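Local coordinates for protein response regulator (Xanthomonas campestris pv. campestris, PDB 3QYY) that probably makes cyclic di-GMP as a diguanylate cyclase, here its GGDEF domain caught with cyclic di-GMP, a competitive inhibitor, bound at the active site, at residues L12-L20 and D66-Y77. Numbering follows the deposited sequence.
Sequences LFDPLTEAL and DRVLVRLVESAY. With C2E (9,9'-[(2R,3R,3aS,5S,7aR,9R,10R,10aS,12S,14aR)-3,5,10,12-tetrahydroxy-5,12-dioxidooctahydro-2H,7H-difuro[3,2-d:3',2'-j][1,3,7,9,2,8]tetraoxadiphosphacyclododecine-2,9-diyl]bis(2-amino-1,9-dihydro-6H-purin-6-one)), chain F.
Thr17 sits over the flank of helix 62-77 and meets it chiefly with CB and CG2. Its CB lies 3.6 Å from Val73 CG2, the two side chains crossing at nearly a right angle. From there CG2, set anti to the carbonyl carbon, reaches Leu69, 3.8 Å from that residue's CB and about as close to its carbonyl O. OG1, placed between the backbone N and the carbonyl carbon (chi1 66°), only brushes Val73 CG2; it turns back into its own loop and donates to Asp14 OD1 on the anti lone pair at 2.7 Å. The same oxygen takes the Thr17 N-H from above the carboxylate plane, completing an Asx motif, and also forms a salt bridge with Arg88 on strand 85-90. A water donates to both Thr17 O and Val70 O, joining loop and helix through their backbones.

Ala19 CB, in the loop, rests 3.7 Å from CG1 of the same Val73, and one turn farther along the helix the Tyr77 hydroxyl donates to Glu18 O at 2.9 Å, tilted 23° from the carbonyl plane. At the other end Leu16 crosses Asp66 almost perpendicularly; its CD1 approaches Asp66 OD2 and its CD2 faces Leu69 CD1. Asp66 OD1 accepts from the guanine N11 of cyclic di-GMP at 2.6 Å, and more weakly from N21, while Leu69 CD1 packs 3.5 Å from C61 of the same base. Arg88, Asn57 and the second subunit's Arg22 also bind this ligand. The loop between helices 7-12 and 22-38 thus closes over helix 62-77 beside the guanine-binding pocket of a GGDEF domain.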
loop_
_atom_site.group_PDB
_atom_site.type_symbol
_atom_site.label_atom_id
_atom_site.label_comp_id
_atom_site.label_asym_id
_atom_site.label_seq_id
_atom_site.Cartn_x
_atom_site.Cartn_y
_atom_site.Cartn_z
ATOM N N LEU B 12 -17.498 -11.497 6.481
ATOM C CA LEU B 12 -16.152 -11.643 7.034
ATOM C C LEU B 12 -15.061 -12.239 6.157
ATOM O O LEU B 12 -13.913 -12.324 6.592
ATOM C CB LEU B 12 -16.219 -12.446 8.338
ATOM C CG LEU B 12 -16.565 -11.689 9.626
ATOM C CD1 LEU B 12 -17.769 -10.801 9.406
ATOM C CD2 LEU B 12 -16.821 -12.686 10.746
ATOM N N PHE B 13 -15.390 -12.657 4.940
ATOM C CA PHE B 13 -14.364 -13.245 4.091
ATOM C C PHE B 13 -14.107 -12.526 2.775
ATOM O O PHE B 13 -15.016 -11.951 2.174
ATOM C CB PHE B 13 -14.683 -14.720 3.818
ATOM C CG PHE B 13 -14.556 -15.597 5.034
ATOM C CD1 PHE B 13 -15.541 -15.596 6.016
ATOM C CD2 PHE B 13 -13.437 -16.405 5.206
ATOM C CE1 PHE B 13 -15.413 -16.390 7.156
ATOM C CE2 PHE B 13 -13.299 -17.204 6.343
ATOM C CZ PHE B 13 -14.289 -17.195 7.319
ATOM N N ASP B 14 -12.847 -12.562 2.346
ATOM C CA ASP B 14 -12.428 -11.947 1.093
ATOM C C ASP B 14 -12.808 -12.899 -0.033
ATOM O O ASP B 14 -12.293 -14.016 -0.112
ATOM C CB ASP B 14 -10.911 -11.742 1.080
ATOM C CG ASP B 14 -10.412 -11.221 -0.248
ATOM O OD1 ASP B 14 -9.489 -11.832 -0.825
ATOM O OD2 ASP B 14 -10.953 -10.199 -0.714
ATOM N N PRO B 15 -13.710 -12.472 -0.928
ATOM C CA PRO B 15 -14.107 -13.364 -2.023
ATOM C C PRO B 15 -12.982 -13.964 -2.865
ATOM O O PRO B 15 -12.966 -15.171 -3.098
ATOM C CB PRO B 15 -15.078 -12.507 -2.844
ATOM C CG PRO B 15 -14.732 -11.095 -2.470
ATOM C CD PRO B 15 -14.420 -11.186 -1.006
ATOM N N LEU B 16 -12.036 -13.143 -3.309
ATOM C CA LEU B 16 -10.945 -13.651 -4.141
ATOM C C LEU B 16 -10.107 -14.765 -3.510
ATOM O O LEU B 16 -9.979 -15.851 -4.081
ATOM C CB LEU B 16 -9.993 -12.518 -4.548
ATOM C CG LEU B 16 -8.922 -12.930 -5.568
ATOM C CD1 LEU B 16 -9.562 -13.021 -6.947
ATOM C CD2 LEU B 16 -7.776 -11.915 -5.590
ATOM N N THR B 17 -9.551 -14.498 -2.331
ATOM C CA THR B 17 -8.659 -15.446 -1.664
ATOM C C THR B 17 -9.233 -16.420 -0.639
ATOM O O THR B 17 -8.586 -17.413 -0.312
ATOM C CB THR B 17 -7.497 -14.698 -0.973
ATOM O OG1 THR B 17 -8.010 -13.894 0.099
ATOM C CG2 THR B 17 -6.783 -13.793 -1.971
ATOM N N GLU B 18 -10.416 -16.128 -0.119
ATOM C CA GLU B 18 -11.061 -16.979 0.876
ATOM C C GLU B 18 -10.446 -16.783 2.263
ATOM O O GLU B 18 -10.726 -17.535 3.197
ATOM C CB GLU B 18 -10.988 -18.450 0.453
ATOM C CG GLU B 18 -12.147 -19.284 0.956
ATOM C CD GLU B 18 -12.488 -20.440 0.028
ATOM O OE1 GLU B 18 -13.468 -21.159 0.316
ATOM O OE2 GLU B 18 -11.784 -20.629 -0.988
ATOM N N ALA B 19 -9.586 -15.780 2.389
ATOM C CA ALA B 19 -9.009 -15.461 3.683
ATOM C C ALA B 19 -10.059 -14.517 4.255
ATOM O O ALA B 19 -10.997 -14.144 3.551
ATOM C CB ALA B 19 -7.684 -14.733 3.515
ATOM N N LEU B 20 -9.936 -14.147 5.523
ATOM C CA LEU B 20 -10.884 -13.204 6.102
ATOM C C LEU B 20 -10.646 -11.871 5.385
ATOM O O LEU B 20 -9.571 -11.658 4.812
ATOM C CB LEU B 20 -10.606 -13.024 7.596
ATOM C CG LEU B 20 -10.811 -14.238 8.509
ATOM C CD1 LEU B 20 -10.061 -14.030 9.822
ATOM C CD2 LEU B 20 -12.298 -14.444 8.755
ATOM N N ASP B 66 -3.621 -12.567 -9.387
ATOM C CA ASP B 66 -4.721 -13.013 -8.531
ATOM C C ASP B 66 -4.395 -14.418 -8.039
ATOM O O ASP B 66 -4.585 -14.744 -6.865
ATOM C CB ASP B 66 -6.041 -13.076 -9.310
ATOM C CG ASP B 66 -6.725 -11.732 -9.449
ATOM O OD1 ASP B 66 -6.210 -10.715 -8.931
ATOM O OD2 ASP B 66 -7.800 -11.701 -10.088
ATOM N N ARG B 67 -3.911 -15.254 -8.953
ATOM C CA ARG B 67 -3.568 -16.631 -8.621
ATOM C C ARG B 67 -2.467 -16.672 -7.559
ATOM O O ARG B 67 -2.454 -17.568 -6.717
ATOM C CB ARG B 67 -3.140 -17.390 -9.888
ATOM C CG ARG B 67 -2.979 -18.907 -9.708
ATOM C CD ARG B 67 -4.260 -19.585 -9.192
ATOM N NE ARG B 67 -5.371 -19.592 -10.150
ATOM C CZ ARG B 67 -5.394 -20.307 -11.273
ATOM N NH1 ARG B 67 -4.362 -21.081 -11.594
ATOM N NH2 ARG B 67 -6.455 -20.262 -12.070
ATOM N N VAL B 68 -1.549 -15.706 -7.594
ATOM C CA VAL B 68 -0.481 -15.653 -6.598
ATOM C C VAL B 68 -1.089 -15.440 -5.209
ATOM O O VAL B 68 -0.711 -16.109 -4.250
ATOM C CB VAL B 68 0.517 -14.499 -6.869
ATOM C CG1 VAL B 68 1.569 -14.459 -5.773
ATOM C CG2 VAL B 68 1.182 -14.683 -8.224
ATOM N N LEU B 69 -2.029 -14.503 -5.105
ATOM C CA LEU B 69 -2.674 -14.224 -3.823
ATOM C C LEU B 69 -3.494 -15.423 -3.358
ATOM O O LEU B 69 -3.557 -15.723 -2.165
ATOM C CB LEU B 69 -3.581 -12.998 -3.937
ATOM C CG LEU B 69 -2.882 -11.658 -4.190
ATOM C CD1 LEU B 69 -3.930 -10.585 -4.434
ATOM C CD2 LEU B 69 -2.012 -11.289 -3.002
ATOM N N VAL B 70 -4.129 -16.105 -4.308
ATOM C CA VAL B 70 -4.926 -17.278 -3.985
ATOM C C VAL B 70 -4.040 -18.400 -3.441
ATOM O O VAL B 70 -4.389 -19.038 -2.447
ATOM C CB VAL B 70 -5.703 -17.784 -5.224
ATOM C CG1 VAL B 70 -6.316 -19.152 -4.939
ATOM C CG2 VAL B 70 -6.802 -16.792 -5.576
ATOM N N ARG B 71 -2.894 -18.625 -4.079
ATOM C CA ARG B 71 -1.974 -19.674 -3.640
ATOM C C ARG B 71 -1.379 -19.357 -2.270
ATOM O O ARG B 71 -1.172 -20.255 -1.451
ATOM C CB ARG B 71 -0.839 -19.865 -4.655
ATOM C CG ARG B 71 0.138 -18.705 -4.726
ATOM C CD ARG B 71 1.399 -19.038 -5.527
ATOM N NE ARG B 71 2.199 -20.087 -4.897
ATOM C CZ ARG B 71 1.991 -21.391 -5.053
ATOM N NH1 ARG B 71 1.003 -21.823 -5.827
ATOM N NH2 ARG B 71 2.768 -22.266 -4.428
ATOM N N LEU B 72 -1.103 -18.079 -2.022
ATOM C CA LEU B 72 -0.538 -17.668 -0.741
ATOM C C LEU B 72 -1.460 -18.089 0.398
ATOM O O LEU B 72 -1.025 -18.719 1.363
ATOM C CB LEU B 72 -0.332 -16.148 -0.715
ATOM C CG LEU B 72 0.232 -15.509 0.562
ATOM C CD1 LEU B 72 0.824 -14.151 0.226
ATOM C CD2 LEU B 72 -0.857 -15.370 1.619
ATOM N N VAL B 73 -2.736 -17.739 0.276
ATOM C CA VAL B 73 -3.723 -18.071 1.292
ATOM C C VAL B 73 -3.981 -19.577 1.333
ATOM O O VAL B 73 -4.127 -20.163 2.408
ATOM C CB VAL B 73 -5.050 -17.318 1.032
ATOM C CG1 VAL B 73 -6.121 -17.775 2.007
ATOM C CG2 VAL B 73 -4.818 -15.815 1.177
ATOM N N GLU B 74 -4.021 -20.200 0.160
ATOM C CA GLU B 74 -4.253 -21.639 0.077
ATOM C C GLU B 74 -3.172 -22.393 0.855
ATOM O O GLU B 74 -3.476 -23.274 1.657
ATOM C CB GLU B 74 -4.241 -22.102 -1.383
ATOM C CG GLU B 74 -4.658 -23.549 -1.574
ATOM C CD GLU B 74 -4.453 -24.040 -2.996
ATOM O OE1 GLU B 74 -4.945 -25.141 -3.319
ATOM O OE2 GLU B 74 -3.792 -23.330 -3.787
ATOM N N SER B 75 -1.914 -22.039 0.618
ATOM C CA SER B 75 -0.804 -22.698 1.297
ATOM C C SER B 75 -0.813 -22.434 2.801
ATOM O O SER B 75 -0.396 -23.286 3.589
ATOM C CB SER B 75 0.530 -22.253 0.690
ATOM O OG SER B 75 0.702 -20.849 0.772
ATOM N N ALA B 76 -1.291 -21.259 3.201
ATOM C CA ALA B 76 -1.359 -20.914 4.615
ATOM C C ALA B 76 -2.325 -21.864 5.323
ATOM O O ALA B 76 -2.004 -22.425 6.373
ATOM C CB ALA B 76 -1.823 -19.474 4.785
ATOM N N TYR B 77 -3.511 -22.039 4.745
ATOM C CA TYR B 77 -4.509 -22.932 5.322
ATOM C C TYR B 77 -3.950 -24.350 5.431
ATOM O O TYR B 77 -4.503 -25.195 6.137
ATOM C CB TYR B 77 -5.783 -22.942 4.467
ATOM C CG TYR B 77 -6.719 -21.783 4.733
ATOM C CD1 TYR B 77 -7.253 -21.574 6.004
ATOM C CD2 TYR B 77 -7.086 -20.906 3.712
ATOM C CE1 TYR B 77 -8.134 -20.522 6.253
ATOM C CE2 TYR B 77 -7.967 -19.850 3.951
ATOM C CZ TYR B 77 -8.488 -19.665 5.221
ATOM O OH TYR B 77 -9.364 -18.634 5.460
HETATM P P1 C2E F . -0.886 -1.136 -7.756
HETATM O O2P C2E F . -2.176 -1.648 -8.347
HETATM O O1P C2E F . -0.101 -0.206 -8.632
HETATM O "O5'" C2E F . -1.148 -0.370 -6.404
HETATM C "C5'" C2E F . -0.037 0.193 -5.676
HETATM C "C4'" C2E F . -0.606 0.823 -4.414
HETATM O "O4'" C2E F . -1.657 1.745 -4.619
HETATM C "C3'" C2E F . -1.167 -0.222 -3.458
HETATM O "O3'" C2E F . -0.124 -0.837 -2.686
HETATM C "C2'" C2E F . -2.150 0.603 -2.683
HETATM O "O2'" C2E F . -1.471 1.180 -1.557
HETATM C "C1'" C2E F . -2.670 1.682 -3.624
HETATM N N9 C2E F . -3.936 1.238 -4.250
HETATM C C8 C2E F . -4.127 0.902 -5.548
HETATM N N7 C2E F . -5.408 0.556 -5.784
HETATM C C5 C2E F . -6.060 0.673 -4.630
HETATM C C6 C2E F . -7.458 0.474 -4.172
HETATM O O6 C2E F . -8.346 0.102 -4.981
HETATM N N1 C2E F . -7.751 0.710 -2.869
HETATM C C2 C2E F . -6.811 1.121 -1.972
HETATM N N2 C2E F . -7.166 1.342 -0.693
HETATM N N3 C2E F . -5.498 1.323 -2.330
HETATM C C4 C2E F . -5.084 1.118 -3.620
HETATM P P11 C2E F . -0.410 -2.384 -2.345
HETATM O O21 C2E F . -1.726 -2.510 -1.656
HETATM O O11 C2E F . 0.746 -2.799 -1.504
HETATM O O5A C2E F . -0.422 -3.231 -3.680
HETATM C C5A C2E F . 0.760 -3.269 -4.478
HETATM C C4A C2E F . 0.519 -4.080 -5.719
HETATM O O4A C2E F . 0.019 -5.425 -5.479
HETATM C C3A C2E F . -0.485 -3.433 -6.667
HETATM O O3A C2E F . 0.110 -2.379 -7.456
HETATM C C2A C2E F . -0.933 -4.609 -7.476
HETATM O O2A C2E F . -0.044 -4.748 -8.600
HETATM C C1A C2E F . -0.861 -5.814 -6.551
HETATM N N91 C2E F . -2.222 -6.197 -6.083
HETATM C C81 C2E F . -2.884 -5.784 -4.972
HETATM N N71 C2E F . -4.107 -6.358 -4.884
HETATM C C51 C2E F . -4.248 -7.159 -5.952
HETATM C C61 C2E F . -5.288 -8.076 -6.503
HETATM O O61 C2E F . -6.383 -8.256 -5.925
HETATM N N11 C2E F . -5.022 -8.726 -7.662
HETATM C C21 C2E F . -3.841 -8.573 -8.346
HETATM N N21 C2E F . -3.651 -9.255 -9.501
HETATM N N31 C2E F . -2.849 -7.753 -7.896
HETATM C C41 C2E F . -2.998 -7.038 -6.730
HETATM O O HOH W 1 -7.302 -19.398 -1.531
#